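Side-chain contacts in beta-catenin homolog sys-1 (Caenorhabditis elegans, PDB 3C2G), which acts in Wnt asymmetry signalling as a beta-catenin-like transcription coregulator, binding the TCF factor pop-1 directly and activating or repressing target genes: residues Q9-W14 against V51-N56; Q180-M185 against Y236-G241; H497-Y502 against Y547-P552. All blocks are in the same frame, centred on the assembly; numbering follows the deposited sequence.

Contact 1: Q9-W14 against V51-N56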
loop_
_atom_site.group_PDB
_atom_site.type_symbol
_atom_site.label_atom_id
_atom_site.label_comp_id
_atom_site.label_asym_id
_atom_site.label_seq_id
_atom_site.Cartn_x
_atom_site.Cartn_y
_atom_site.Cartn_z
ATOM N N GLN A 9 20.462 45.245 25.706
ATOM C CA GLN A 9 20.086 45.599 27.072
ATOM C C GLN A 9 19.020 44.617 27.570
ATOM O O GLN A 9 19.146 44.057 28.654
ATOM C CB GLN A 9 19.599 47.056 27.163
ATOM C CG GLN A 9 19.707 47.652 28.579
ATOM C CD GLN A 9 18.721 48.787 28.857
ATOM O OE1 GLN A 9 17.533 48.699 28.529
ATOM N NE2 GLN A 9 19.210 49.850 29.489
ATOM N N ALA A 10 17.995 44.406 26.744
ATOM C CA ALA A 10 16.919 43.441 26.998
ATOM C C ALA A 10 17.437 42.034 27.329
ATOM O O ALA A 10 16.996 41.416 28.305
ATOM C CB ALA A 10 15.967 43.391 25.798
ATOM N N ILE A 11 18.373 41.544 26.520
ATOM C CA ILE A 11 18.990 40.237 26.730
ATOM C C ILE A 11 19.799 40.207 28.038
ATOM O O ILE A 11 19.648 39.293 28.857
ATOM C CB ILE A 11 19.838 39.831 25.485
ATOM C CG1 ILE A 11 18.902 39.427 24.336
ATOM C CG2 ILE A 11 20.819 38.705 25.812
ATOM C CD1 ILE A 11 19.497 39.525 22.955
ATOM N N ARG A 12 20.634 41.228 28.230
ATOM C CA ARG A 12 21.472 41.356 29.417
ATOM C C ARG A 12 20.638 41.476 30.694
ATOM O O ARG A 12 21.000 40.916 31.730
ATOM C CB ARG A 12 22.426 42.556 29.267
ATOM C CG ARG A 12 23.167 42.963 30.547
ATOM C CD ARG A 12 24.179 44.090 30.318
ATOM N NE ARG A 12 23.608 45.430 30.478
ATOM C CZ ARG A 12 23.470 46.313 29.486
ATOM N NH1 ARG A 12 23.865 46.010 28.246
ATOM N NH2 ARG A 12 22.937 47.508 29.733
ATOM N N LEU A 13 19.517 42.184 30.609
ATOM C CA LEU A 13 18.718 42.512 31.789
ATOM C C LEU A 13 17.550 41.562 32.080
ATOM O O LEU A 13 16.936 41.630 33.156
ATOM C CB LEU A 13 18.215 43.961 31.696
ATOM C CG LEU A 13 18.913 45.075 32.506
ATOM C CD1 LEU A 13 20.444 44.972 32.549
ATOM C CD2 LEU A 13 18.483 46.459 31.996
ATOM N N TRP A 14 17.243 40.682 31.128
ATOM C CA TRP A 14 16.037 39.851 31.226
ATOM C C TRP A 14 15.863 39.197 32.597
ATOM O O TRP A 14 14.811 39.342 33.236
ATOM C CB TRP A 14 15.991 38.780 30.127
ATOM C CG TRP A 14 14.775 37.900 30.257
ATOM C CD1 TRP A 14 14.664 36.764 31.006
ATOM C CD2 TRP A 14 13.488 38.113 29.654
ATOM N NE1 TRP A 14 13.392 36.250 30.898
ATOM C CE2 TRP A 14 12.652 37.052 30.069
ATOM C CE3 TRP A 14 12.966 39.088 28.789
ATOM C CZ2 TRP A 14 11.317 36.942 29.660
ATOM C CZ3 TRP A 14 11.638 38.979 28.379
ATOM C CH2 TRP A 14 10.828 37.912 28.815
ATOM N N VAL A 51 22.313 32.321 20.155
ATOM C CA VAL A 51 21.092 31.531 20.040
ATOM C C VAL A 51 20.665 30.937 21.389
ATOM O O VAL A 51 19.499 31.025 21.760
ATOM C CB VAL A 51 21.238 30.429 18.950
ATOM C CG1 VAL A 51 20.063 29.449 18.975
ATOM C CG2 VAL A 51 21.373 31.064 17.575
ATOM N N GLN A 52 21.605 30.353 22.128
ATOM C CA GLN A 52 21.290 29.802 23.450
ATOM C C GLN A 52 20.671 30.829 24.408
ATOM O O GLN A 52 19.715 30.512 25.132
ATOM C CB GLN A 52 22.518 29.152 24.092
ATOM C CG GLN A 52 22.174 28.113 25.158
ATOM C CD GLN A 52 21.217 27.018 24.645
ATOM O OE1 GLN A 52 21.527 26.298 23.686
ATOM N NE2 GLN A 52 20.054 26.897 25.290
ATOM N N GLN A 53 21.228 32.043 24.408
ATOM C CA GLN A 53 20.717 33.159 25.209
ATOM C C GLN A 53 19.258 33.449 24.880
ATOM O O GLN A 53 18.436 33.567 25.790
ATOM C CB GLN A 53 21.537 34.440 24.976
ATOM C CG GLN A 53 22.897 34.477 25.635
ATOM C CD GLN A 53 23.632 35.804 25.415
ATOM O OE1 GLN A 53 23.861 36.233 24.274
ATOM N NE2 GLN A 53 24.009 36.458 26.517
ATOM N N ILE A 54 18.947 33.578 23.587
ATOM C CA ILE A 54 17.572 33.814 23.140
ATOM C C ILE A 54 16.661 32.641 23.508
ATOM O O ILE A 54 15.552 32.845 24.016
ATOM C CB ILE A 54 17.479 34.045 21.619
ATOM C CG1 ILE A 54 18.521 35.071 21.148
ATOM C CG2 ILE A 54 16.049 34.428 21.219
ATOM C CD1 ILE A 54 18.014 36.467 20.981
ATOM N N LEU A 55 17.125 31.420 23.251
ATOM C CA LEU A 55 16.328 30.239 23.543
ATOM C C LEU A 55 16.010 30.204 25.025
ATOM O O LEU A 55 14.880 29.895 25.421
ATOM C CB LEU A 55 17.036 28.947 23.111
ATOM C CG LEU A 55 17.178 28.658 21.607
ATOM C CD1 LEU A 55 17.972 27.365 21.372
ATOM C CD2 LEU A 55 15.820 28.599 20.910
ATOM N N ASN A 56 17.004 30.545 25.840
ATOM C CA ASN A 56 16.824 30.510 27.280
ATOM C C ASN A 56 15.830 31.553 27.756
ATOM O O ASN A 56 15.139 31.330 28.748
ATOM C CB ASN A 56 18.163 30.633 28.007
ATOM C CG ASN A 56 18.927 29.316 28.045
ATOM O OD1 ASN A 56 18.396 28.254 27.686
ATOM N ND2 ASN A 56 20.174 29.374 28.498
#
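Ile11 packs on Gln53 and Ile54 in a small, largely buried helix-to-helix contact near the N-terminal end of the chain, where helix 3-13 faces helix 47-62. The backbones stay fairly close, with 7.4 Å between Ile11 CA and Gln53 CA, but no hydrogen bond links the two segments and the touching is left to side chains. Ile11 uses both branches. Its CG2, set opposite the backbone N, goes to the amide end of Gln53, where NE2 is 4.0 Å from Ile11 CG2. The longer branch starts beside the backbone N (chi1 -74°) and runs on extended, bringing Ile11 CD1 within 3.9 Å of Ile54 CD1. One isoleucine thus serves two neighbouring residues of the opposite helix, methyl to methyl with Ile54 and methyl to amide with Gln53.

The two approaches differ in direction. Gln53 is stretched out beyond CG and passes Ile11 at roughly a right angle; the amide end of its side chain does the touching, at the partly exposed border. Ile54 and Ile11 slant across each other deeper in. Ile30 of helix 20-37 touches both isoleucines and adds a third helix to the cluster, while Ile54 also packs on Ile84 and Phe88 of helix 71-90.

Next to Gln53 in the chain, Gln52 NE2 donates to Asn56 OD1, one turn on, at 3.2 Å; the donor sits well above the carbonyl plane of Asn56. Beyond Ile11, Trp14 NE1 is hydrogen-bonded to Asp60, further along helix 47-62. Helix-on-helix packing of this kind, isoleucine on isoleucine with a third helix behind, builds the continuous hydrophobic core of the all-helical armadillo domain of beta-catenins.

Contact 2: Q180-M185 against Y236-G241; sequences QVHPGM and YRLIAG
The imidazole of His182 comes up against Leu238 where a loop between two helices of the armadillo domain, 167-174 and 189-198, meets the C-terminal part of helix 224-239. From His182 CB the side chain leaves with CG anti to the backbone N (chi1 -172°), and the ring swings out of the loop and in the direction of the helix. From CG the ring divides. On one side ND1 turns back to its own segment and accepts the backbone N-H of Gly184 at 2.8 Å, almost in the ring plane and fairly straight (155° at the hydrogen). That bond limits rotation of the ring. Because ND1 is the acceptor, a neutral ring would probably carry its proton on NE2.

Past ND1, CE1 and then NE2 reach the partner. His182 NE2 is 3.7 Å from Leu238 CD1, and the methyl approaches the ring at a slant. The next residue, Pro183, opens the short 3-10 turn 183-185, which is tied by the bond from Met185 N to His182 O, and its ring points at the same leucine.

On the helix side a single methyl does all the touching: Leu238 CG lies beside its own backbone N, and CD1 is thrust out to meet the loop. Leu256 of helix 251-270 touches both Pro183 and Leu238, so a third element joins them at this largely exposed surface, and no hydrogen bond passes between the segments. The leucine methyl is as near the proline as the histidine: Pro183 CG, too, lies 3.7 Å from Leu238 CD1.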
loop_
_atom_site.group_PDB
_atom_site.type_symbol
_atom_site.label_atom_id
_atom_site.label_comp_id
_atom_site.label_asym_id
_atom_site.label_seq_id
_atom_site.Cartn_x
_atom_site.Cartn_y
_atom_site.Cartn_z
ATOM N N GLN A 180 -17.103 14.780 19.403
ATOM C CA GLN A 180 -17.847 16.031 19.599
ATOM C C GLN A 180 -17.185 17.282 18.997
ATOM O O GLN A 180 -17.785 18.356 18.981
ATOM C CB GLN A 180 -18.133 16.248 21.095
ATOM N N VAL A 181 -15.961 17.133 18.493
ATOM C CA VAL A 181 -15.182 18.246 17.941
ATOM C C VAL A 181 -15.463 18.400 16.449
ATOM O O VAL A 181 -15.374 17.433 15.692
ATOM C CB VAL A 181 -13.656 18.024 18.163
ATOM C CG1 VAL A 181 -12.823 19.175 17.592
ATOM C CG2 VAL A 181 -13.352 17.820 19.638
ATOM N N HIS A 182 -15.808 19.613 16.031
ATOM C CA HIS A 182 -16.017 19.901 14.624
ATOM C C HIS A 182 -14.702 19.700 13.862
ATOM O O HIS A 182 -13.674 20.221 14.261
ATOM C CB HIS A 182 -16.541 21.322 14.444
ATOM C CG HIS A 182 -16.965 21.642 13.045
ATOM N ND1 HIS A 182 -16.075 21.706 11.990
ATOM C CD2 HIS A 182 -18.181 21.938 12.529
ATOM C CE1 HIS A 182 -16.726 22.020 10.886
ATOM N NE2 HIS A 182 -18.005 22.166 11.185
ATOM N N PRO A 183 -14.734 18.918 12.767
ATOM C CA PRO A 183 -13.513 18.611 12.003
ATOM C C PRO A 183 -12.803 19.827 11.410
ATOM O O PRO A 183 -11.636 19.735 11.032
ATOM C CB PRO A 183 -14.003 17.668 10.900
ATOM C CG PRO A 183 -15.470 17.848 10.854
ATOM C CD PRO A 183 -15.922 18.251 12.213
ATOM N N GLY A 184 -13.496 20.958 11.339
ATOM C CA GLY A 184 -12.891 22.207 10.888
ATOM C C GLY A 184 -11.853 22.723 11.869
ATOM O O GLY A 184 -10.993 23.506 11.490
HETATM N N MSE A 185 -11.945 22.271 13.128
HETATM C CA MSE A 185 -10.955 22.561 14.188
HETATM C C MSE A 185 -9.612 21.842 14.016
HETATM O O MSE A 185 -8.668 22.144 14.737
HETATM C CB MSE A 185 -11.499 22.156 15.568
HETATM C CG MSE A 185 -12.773 22.849 16.012
HETATM SE SE MSE A 185 -12.484 24.733 16.443
HETATM C CE MSE A 185 -14.371 25.267 16.716
ATOM N N TYR A 236 -17.237 13.633 5.977
ATOM C CA TYR A 236 -18.049 13.261 4.828
ATOM C C TYR A 236 -19.437 13.879 4.952
ATOM O O TYR A 236 -19.961 14.448 4.003
ATOM C CB TYR A 236 -18.153 11.746 4.625
ATOM C CG TYR A 236 -19.050 11.439 3.459
ATOM C CD1 TYR A 236 -18.632 11.695 2.149
ATOM C CD2 TYR A 236 -20.341 10.968 3.660
ATOM C CE1 TYR A 236 -19.471 11.466 1.068
ATOM C CE2 TYR A 236 -21.182 10.720 2.593
ATOM C CZ TYR A 236 -20.741 10.971 1.299
ATOM O OH TYR A 236 -21.587 10.724 0.237
ATOM N N ARG A 237 -20.010 13.798 6.140
ATOM C CA ARG A 237 -21.328 14.340 6.351
ATOM C C ARG A 237 -21.431 15.807 5.962
ATOM O O ARG A 237 -22.472 16.239 5.490
ATOM C CB ARG A 237 -21.766 14.147 7.797
ATOM C CG ARG A 237 -22.369 12.780 8.054
ATOM C CD ARG A 237 -22.828 12.646 9.477
ATOM N NE ARG A 237 -23.967 11.736 9.546
ATOM C CZ ARG A 237 -24.744 11.573 10.614
ATOM N NH1 ARG A 237 -24.508 12.256 11.733
ATOM N NH2 ARG A 237 -25.760 10.721 10.560
ATOM N N LEU A 238 -20.353 16.564 6.150
ATOM C CA LEU A 238 -20.400 18.004 5.929
ATOM C C LEU A 238 -20.115 18.391 4.490
ATOM O O LEU A 238 -20.535 19.456 4.036
ATOM C CB LEU A 238 -19.435 18.726 6.864
ATOM C CG LEU A 238 -19.809 18.706 8.351
ATOM C CD1 LEU A 238 -18.583 19.065 9.197
ATOM C CD2 LEU A 238 -20.977 19.623 8.664
ATOM N N ILE A 239 -19.401 17.533 3.775
ATOM C CA ILE A 239 -19.081 17.812 2.385
ATOM C C ILE A 239 -20.063 17.151 1.415
ATOM O O ILE A 239 -20.134 17.539 0.246
ATOM C CB ILE A 239 -17.627 17.419 2.027
ATOM C CG1 ILE A 239 -17.427 15.911 2.024
ATOM C CG2 ILE A 239 -16.637 18.091 2.960
ATOM C CD1 ILE A 239 -16.184 15.480 1.290
ATOM N N ALA A 240 -20.836 16.185 1.921
ATOM C CA ALA A 240 -21.609 15.263 1.089
ATOM C C ALA A 240 -22.471 15.959 0.043
ATOM O O ALA A 240 -22.405 15.616 -1.147
ATOM C CB ALA A 240 -22.443 14.330 1.938
ATOM N N GLY A 241 -23.264 16.933 0.469
ATOM C CA GLY A 241 -24.095 17.665 -0.477
ATOM C C GLY A 241 -23.386 18.769 -1.268
ATOM O O GLY A 241 -23.959 19.305 -2.218
#

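Contact 3: H497-Y502 against Y547-P552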
loop_
_atom_site.group_PDB
_atom_site.type_symbol
_atom_site.label_atom_id
_atom_site.label_comp_id
_atom_site.label_asym_id
_atom_site.label_seq_id
_atom_site.Cartn_x
_atom_site.Cartn_y
_atom_site.Cartn_z
ATOM N N HIS A 497 3.504 -19.374 -27.945
ATOM C CA HIS A 497 3.567 -18.390 -26.872
ATOM C C HIS A 497 3.935 -18.967 -25.497
ATOM O O HIS A 497 4.715 -18.349 -24.774
ATOM C CB HIS A 497 2.283 -17.557 -26.825
ATOM C CG HIS A 497 2.051 -16.773 -28.077
ATOM N ND1 HIS A 497 2.679 -15.573 -28.329
ATOM C CD2 HIS A 497 1.290 -17.035 -29.168
ATOM C CE1 HIS A 497 2.300 -15.118 -29.510
ATOM N NE2 HIS A 497 1.454 -15.985 -30.038
ATOM N N ILE A 498 3.399 -20.134 -25.144
ATOM C CA ILE A 498 3.785 -20.795 -23.900
ATOM C C ILE A 498 5.292 -21.027 -23.939
ATOM O O ILE A 498 5.998 -20.759 -22.958
ATOM C CB ILE A 498 3.121 -22.194 -23.706
ATOM C CG1 ILE A 498 1.588 -22.181 -23.852
ATOM C CG2 ILE A 498 3.568 -22.846 -22.419
ATOM C CD1 ILE A 498 0.853 -21.335 -22.905
ATOM N N CYS A 499 5.775 -21.528 -25.082
ATOM C CA CYS A 499 7.191 -21.873 -25.261
ATOM C C CYS A 499 8.101 -20.650 -25.191
ATOM O O CYS A 499 9.212 -20.740 -24.703
ATOM C CB CYS A 499 7.407 -22.637 -26.573
ATOM S SG CYS A 499 6.698 -24.323 -26.590
ATOM N N ALA A 500 7.621 -19.507 -25.664
ATOM C CA ALA A 500 8.377 -18.267 -25.558
ATOM C C ALA A 500 8.550 -17.804 -24.101
ATOM O O ALA A 500 9.620 -17.315 -23.726
ATOM C CB ALA A 500 7.738 -17.193 -26.385
ATOM N N ALA A 501 7.520 -17.985 -23.277
ATOM C CA ALA A 501 7.599 -17.568 -21.883
ATOM C C ALA A 501 8.551 -18.475 -21.122
ATOM O O ALA A 501 9.314 -18.024 -20.263
ATOM C CB ALA A 501 6.240 -17.568 -21.242
ATOM N N TYR A 502 8.516 -19.752 -21.468
ATOM C CA TYR A 502 9.348 -20.757 -20.836
ATOM C C TYR A 502 10.838 -20.502 -21.117
ATOM O O TYR A 502 11.653 -20.585 -20.205
ATOM C CB TYR A 502 8.903 -22.127 -21.337
ATOM C CG TYR A 502 9.599 -23.320 -20.757
ATOM C CD1 TYR A 502 9.239 -23.842 -19.505
ATOM C CD2 TYR A 502 10.593 -23.966 -21.481
ATOM C CE1 TYR A 502 9.884 -24.978 -18.990
ATOM C CE2 TYR A 502 11.238 -25.092 -20.980
ATOM C CZ TYR A 502 10.884 -25.593 -19.747
ATOM O OH TYR A 502 11.556 -26.709 -19.297
ATOM N N TYR A 547 9.004 -28.109 -30.275
ATOM C CA TYR A 547 10.404 -28.259 -30.678
ATOM C C TYR A 547 11.316 -27.193 -30.026
ATOM O O TYR A 547 12.482 -27.447 -29.767
ATOM C CB TYR A 547 10.519 -28.226 -32.207
ATOM C CG TYR A 547 10.068 -26.920 -32.792
ATOM C CD1 TYR A 547 8.720 -26.679 -33.034
ATOM C CD2 TYR A 547 10.980 -25.905 -33.062
ATOM C CE1 TYR A 547 8.287 -25.467 -33.538
ATOM C CE2 TYR A 547 10.561 -24.688 -33.569
ATOM C CZ TYR A 547 9.208 -24.474 -33.806
ATOM O OH TYR A 547 8.772 -23.264 -34.322
ATOM N N SER A 548 10.770 -26.013 -29.756
ATOM C CA SER A 548 11.485 -24.944 -29.034
ATOM C C SER A 548 11.900 -25.299 -27.606
ATOM O O SER A 548 12.820 -24.695 -27.070
ATOM C CB SER A 548 10.648 -23.666 -29.008
ATOM O OG SER A 548 9.258 -23.980 -28.990
ATOM N N ILE A 549 11.236 -26.275 -26.995
ATOM C CA ILE A 549 11.558 -26.675 -25.628
ATOM C C ILE A 549 12.616 -27.770 -25.624
ATOM O O ILE A 549 12.512 -28.748 -26.356
ATOM C CB ILE A 549 10.273 -27.081 -24.848
ATOM C CG1 ILE A 549 9.573 -25.827 -24.324
ATOM C CG2 ILE A 549 10.564 -28.027 -23.694
ATOM C CD1 ILE A 549 8.195 -26.088 -23.732
ATOM N N ASP A 550 13.654 -27.576 -24.816
ATOM C CA ASP A 550 14.663 -28.605 -24.583
ATOM C C ASP A 550 14.110 -29.640 -23.601
ATOM O O ASP A 550 13.160 -29.357 -22.864
ATOM C CB ASP A 550 15.942 -27.972 -24.025
ATOM C CG ASP A 550 17.186 -28.847 -24.236
ATOM O OD1 ASP A 550 17.071 -29.970 -24.800
ATOM O OD2 ASP A 550 18.290 -28.399 -23.836
ATOM N N CYS A 551 14.705 -30.830 -23.601
ATOM C CA CYS A 551 14.295 -31.948 -22.748
ATOM C C CYS A 551 13.790 -31.553 -21.356
ATOM O O CYS A 551 14.589 -31.193 -20.495
ATOM C CB CYS A 551 15.468 -32.906 -22.572
ATOM S SG CYS A 551 14.968 -34.429 -21.755
ATOM N N PRO A 552 12.467 -31.638 -21.125
ATOM C CA PRO A 552 11.905 -31.292 -19.812
ATOM C C PRO A 552 12.483 -32.131 -18.674
ATOM O O PRO A 552 12.596 -31.638 -17.556
ATOM C CB PRO A 552 10.408 -31.569 -19.978
ATOM C CG PRO A 552 10.172 -31.480 -21.449
ATOM C CD PRO A 552 11.412 -32.040 -22.074
HETATM O O HOH W 1 13.485 -27.788 -20.547
#
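Water 1 bridges Tyr502 OH and Asp550 O, joining helix 494-507 to the loop after helix 539-544. It donates to Asp550 O at 2.8 Å and sits in the plane of the Tyr502 ring. Its distance to Tyr502 OH, 2.5 Å, is short enough to be doubtful in detail.

Behind this bridge the contact is mainly apolar. The chi1 of Tyr502, -177°, points the ring away from its own N and out to Ile549; the two side chains meet at about a right angle, with Ile549 CG1 only 3.5 Å from Tyr502 CD2. The far methyl of the isoleucine reaches one turn back along the helix, where Ile549 CD1 rests 3.7 Å from Cys499 SG. In this armadillo domain, then, an irregular loop docks on a helix by wedging one isoleucine between a cysteine and a tyrosine. Leu529 of helix 515-535 also touches Ile549, and Phe506 meets the Tyr502 ring edge-to-face.

At the exposed border Ser548 OG comes 3.3 Å from Cys499 CB, a plain van der Waals approach. Inside the loop, Cys551 N donates to Asp550 OD1 at 2.8 Å, from above the carboxylate plane.

Overall arrangement
The three contacts follow one another along a long helical chain and share no elements; the nearest atoms of contacts 1 and 2 are about 26 Å apart, and the centres of contacts 1 and 3 lie about 80 Å apart, on opposite sides of the chain's centre. Contact 1 alone joins two helices, whereas contacts 2 and 3 each dock a loop on a helix. Burial divides them differently: contacts 1 and 3 are mostly buried, contact 2 lies at the surface. No direct hydrogen bond crosses any of them. Contact 1 relies on aliphatic groups and an amide, contact 2 on a methyl against two rings, and contact 3 adds a bridging water to its apolar packing.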